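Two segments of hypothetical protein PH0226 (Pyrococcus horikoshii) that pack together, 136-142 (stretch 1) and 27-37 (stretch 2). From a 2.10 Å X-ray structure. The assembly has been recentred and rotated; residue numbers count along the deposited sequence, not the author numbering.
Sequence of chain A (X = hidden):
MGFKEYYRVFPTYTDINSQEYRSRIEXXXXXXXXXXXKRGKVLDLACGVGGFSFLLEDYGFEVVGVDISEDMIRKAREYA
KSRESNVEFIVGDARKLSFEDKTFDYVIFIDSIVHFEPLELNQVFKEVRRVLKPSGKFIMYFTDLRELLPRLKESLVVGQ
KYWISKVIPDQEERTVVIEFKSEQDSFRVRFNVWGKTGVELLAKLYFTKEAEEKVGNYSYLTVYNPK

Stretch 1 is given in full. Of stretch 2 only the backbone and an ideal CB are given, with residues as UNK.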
# COMPACT_ATOMS: atom_id res chain seq x y z
N GLY A 136 -7.08 -12.23 27.57
CA GLY A 136 -7.03 -11.62 26.25
C GLY A 136 -6.11 -10.42 26.12
O GLY A 136 -5.48 -10.00 27.09
N LYS A 137 -6.03 -9.88 24.91
CA LYS A 137 -5.18 -8.72 24.65
C LYS A 137 -5.85 -7.64 23.81
O LYS A 137 -6.50 -7.93 22.82
CB LYS A 137 -3.88 -9.18 23.99
CG LYS A 137 -3.03 -10.02 24.93
CD LYS A 137 -2.11 -10.99 24.22
CE LYS A 137 -0.78 -10.36 23.86
NZ LYS A 137 0.17 -11.39 23.36
N PHE A 138 -5.70 -6.39 24.25
CA PHE A 138 -6.24 -5.23 23.55
C PHE A 138 -5.05 -4.64 22.80
O PHE A 138 -4.08 -4.24 23.42
CB PHE A 138 -6.77 -4.20 24.55
CG PHE A 138 -7.27 -2.92 23.91
CD1 PHE A 138 -7.10 -1.70 24.55
CD2 PHE A 138 -7.94 -2.94 22.69
CE1 PHE A 138 -7.58 -0.51 23.98
CE2 PHE A 138 -8.43 -1.77 22.12
CZ PHE A 138 -8.25 -0.55 22.76
N ILE A 139 -5.13 -4.59 21.48
CA ILE A 139 -4.03 -4.04 20.69
C ILE A 139 -4.48 -2.86 19.84
O ILE A 139 -5.28 -3.02 18.91
CB ILE A 139 -3.45 -5.13 19.75
CG1 ILE A 139 -2.85 -6.26 20.59
CG2 ILE A 139 -2.40 -4.51 18.83
CD1 ILE A 139 -2.36 -7.44 19.77
N MSE A 140 -3.98 -1.66 20.15
CA MSE A 140 -4.37 -0.50 19.37
C MSE A 140 -3.19 0.26 18.76
O MSE A 140 -2.07 0.26 19.27
CB MSE A 140 -5.28 0.45 20.19
CG MSE A 140 -4.63 1.48 21.10
SE MSE A 140 -5.93 2.86 21.71
CE MSE A 140 -5.56 4.22 20.40
N TYR A 141 -3.46 0.88 17.62
CA TYR A 141 -2.47 1.66 16.91
C TYR A 141 -3.07 3.03 16.72
O TYR A 141 -4.21 3.16 16.25
CB TYR A 141 -2.15 1.04 15.55
CG TYR A 141 -1.30 1.93 14.68
CD1 TYR A 141 0.08 2.04 14.89
CD2 TYR A 141 -1.87 2.67 13.65
CE1 TYR A 141 0.86 2.88 14.10
CE2 TYR A 141 -1.10 3.50 12.85
CZ TYR A 141 0.26 3.61 13.07
OH TYR A 141 1.00 4.46 12.28
N PHE A 142 -2.34 4.06 17.11
CA PHE A 142 -2.84 5.42 16.97
C PHE A 142 -1.71 6.37 16.70
O PHE A 142 -0.53 6.04 16.88
CB PHE A 142 -3.60 5.86 18.23
CG PHE A 142 -2.73 6.00 19.46
CD1 PHE A 142 -2.29 4.87 20.15
CD2 PHE A 142 -2.32 7.25 19.89
CE1 PHE A 142 -1.46 5.00 21.27
CE2 PHE A 142 -1.49 7.39 21.00
CZ PHE A 142 -1.06 6.26 21.69
N UNK A 27 2.87 -2.62 7.16
CA UNK A 27 3.66 -1.97 8.19
C UNK A 27 3.30 -2.58 9.55
O UNK A 27 4.18 -2.88 10.36
CB UNK A 27 3.43 -0.46 8.18
N UNK A 28 2.01 -2.78 9.78
CA UNK A 28 1.54 -3.33 11.05
C UNK A 28 1.59 -4.85 11.14
O UNK A 28 1.80 -5.40 12.22
CB UNK A 28 0.10 -2.87 11.30
N UNK A 29 1.40 -5.53 10.01
CA UNK A 29 1.40 -6.99 9.96
C UNK A 29 2.45 -7.69 10.84
O UNK A 29 2.10 -8.51 11.69
CB UNK A 29 1.61 -7.43 8.51
N UNK A 30 3.74 -7.37 10.65
CA UNK A 30 4.79 -8.00 11.45
C UNK A 30 4.68 -7.71 12.95
O UNK A 30 5.00 -8.55 13.79
CB UNK A 30 6.16 -7.54 10.95
N UNK A 31 4.22 -6.51 13.29
CA UNK A 31 4.07 -6.13 14.68
C UNK A 31 2.90 -6.86 15.33
O UNK A 31 2.95 -7.23 16.50
CB UNK A 31 3.88 -4.62 14.80
N UNK A 32 1.83 -7.07 14.55
CA UNK A 32 0.65 -7.75 15.06
C UNK A 32 0.92 -9.22 15.33
O UNK A 32 0.35 -9.82 16.24
CB UNK A 32 -0.51 -7.61 14.07
N UNK A 33 1.81 -9.82 14.53
CA UNK A 33 2.13 -11.22 14.72
C UNK A 33 3.10 -11.42 15.87
O UNK A 33 3.18 -12.50 16.45
CB UNK A 33 2.71 -11.81 13.43
N UNK A 34 3.83 -10.36 16.21
CA UNK A 34 4.79 -10.42 17.30
C UNK A 34 4.07 -10.54 18.64
O UNK A 34 4.66 -10.97 19.63
CB UNK A 34 5.69 -9.19 17.29
N UNK A 35 2.80 -10.17 18.66
CA UNK A 35 2.02 -10.23 19.89
C UNK A 35 0.74 -11.04 19.77
O UNK A 35 -0.08 -11.07 20.68
CB UNK A 35 1.67 -8.81 20.34
N UNK A 36 0.57 -11.71 18.64
CA UNK A 36 -0.62 -12.53 18.41
C UNK A 36 -0.21 -13.93 17.98
O UNK A 36 -0.76 -14.48 17.03
CB UNK A 36 -1.53 -11.89 17.36
N UNK A 37 0.76 -14.49 18.69
CA UNK A 37 1.25 -15.83 18.38
C UNK A 37 0.15 -16.87 18.56
O UNK A 37 -0.04 -17.73 17.71
CB UNK A 37 2.45 -16.18 19.26

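Stretch 1 is a strand, and its alternate side chains Lys137, Ile139 and Tyr141 point toward the other segment, offering in turn an amine, an aliphatic branch and an aromatic ring.

Position 27 has helical angles and nothing of the strand within reach of its CB, so many residues would serve; it is Thr27.

At position 28 the CB points toward the strand, with its CA 8.7 Å from the CA of Tyr141. The gap calls for an apolar side chain of medium length, such as leucine, methionine or isoleucine. It is Leu28, with chi1 m and chi2 t. Its CD2 lies over one face of the Tyr141 ring, 3.8 Å from Tyr141 CD1 and 4.1 Å from the ring centroid, a CH-pi contact.

Positions 29 and 30 are out of reach, and the strand places little demand on them. Phi near -62° at 30 is compatible with proline, among other residues. They are Glu29 and Pro30, the latter with no N-H to donate.

Position 31 points toward the strand, but nothing of stretch 1 comes within 5.5 Å of its CB; several types would fit. It is Leu31, whose CD1 still lies 6.3 Å from Tyr141 CD1, too far for contact.

At position 32 the CB points sideways, yet the CA is 8.2 Å from the CA of Ile139. A branched or flexible apolar chain could bridge that space. Leu32, again m and t, does so: its end comes nearer, and CD2 rests 3.8 Å from Ile139 CG2.

Positions 33 and 34 are out of reach and leave the choice open; they are Met33, present as selenomethionine, and Lys34.

At position 35 the ideal CB lies 4.2 Å from Lys137 NZ and 4.3 Å from Ile139 CD1, while the backbone O accepts a hydrogen bond from Lys137 NZ at 2.7 Å. Because the backbone supplies the acceptor, the side chain need not be polar: alanine would suit, as would a longer or aromatic residue that turns away beyond CB. Tyr35 does this with chi1 m: its CB packs against Ile139 CD1, and its end leads away to a hydroxyl hydrogen-bonded elsewhere in the structure.

Position 36 points sideways, its CB 5.1 Å from Ile139 CD1, so leucine or an unbranched apolar chain would suit. It is Met36, a selenomethionine, whose CG approaches Ile139 CD1 to 3.7 Å.

Position 37 points sideways without contact, where a polar residue is acceptable; it is Lys37.

Stretch 2, residues 27-37: TLEPLLMKYMK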
# COMPACT_ATOMS: atom_id res chain seq x y z
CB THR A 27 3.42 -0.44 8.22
OG1 THR A 27 4.02 0.15 7.06
CG2 THR A 27 4.04 0.18 9.47
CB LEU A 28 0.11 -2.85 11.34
CG LEU A 28 -0.03 -1.35 11.57
CD1 LEU A 28 -1.48 -1.00 11.86
CD2 LEU A 28 0.86 -0.94 12.73
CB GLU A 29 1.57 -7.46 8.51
CG GLU A 29 1.43 -8.96 8.35
CD GLU A 29 1.75 -9.42 6.94
OE1 GLU A 29 1.25 -8.79 5.98
OE2 GLU A 29 2.50 -10.41 6.80
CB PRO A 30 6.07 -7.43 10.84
CG PRO A 30 5.64 -6.07 10.39
CD PRO A 30 4.30 -6.36 9.75
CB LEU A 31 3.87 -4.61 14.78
CG LEU A 31 4.94 -3.77 14.08
CD1 LEU A 31 4.66 -2.30 14.32
CD2 LEU A 31 6.32 -4.14 14.62
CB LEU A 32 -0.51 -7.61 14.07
CG LEU A 32 -1.11 -6.20 13.93
CD1 LEU A 32 -2.25 -6.22 12.92
CD2 LEU A 32 -1.62 -5.73 15.29
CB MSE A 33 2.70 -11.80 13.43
CG MSE A 33 1.67 -11.84 12.31
SE MSE A 33 -0.06 -12.44 12.96
CE MSE A 33 -0.97 -10.75 13.06
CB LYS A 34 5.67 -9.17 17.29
CG LYS A 34 6.70 -9.10 18.40
CD LYS A 34 7.61 -7.89 18.21
CE LYS A 34 8.63 -7.77 19.32
NZ LYS A 34 9.59 -6.65 19.08
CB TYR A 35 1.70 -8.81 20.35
CG TYR A 35 2.93 -7.98 20.64
CD1 TYR A 35 3.79 -8.33 21.68
CD2 TYR A 35 3.23 -6.85 19.89
CE1 TYR A 35 4.93 -7.58 21.95
CE2 TYR A 35 4.37 -6.09 20.15
CZ TYR A 35 5.21 -6.46 21.19
OH TYR A 35 6.33 -5.71 21.46
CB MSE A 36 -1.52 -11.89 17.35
CG MSE A 36 -2.11 -10.55 17.77
SE MSE A 36 -3.21 -9.71 16.40
CE MSE A 36 -4.81 -10.76 16.59
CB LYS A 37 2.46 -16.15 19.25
CG LYS A 37 3.68 -15.28 18.94
CD LYS A 37 4.86 -15.65 19.82
CE LYS A 37 6.13 -14.92 19.39
NZ LYS A 37 6.00 -13.44 19.45
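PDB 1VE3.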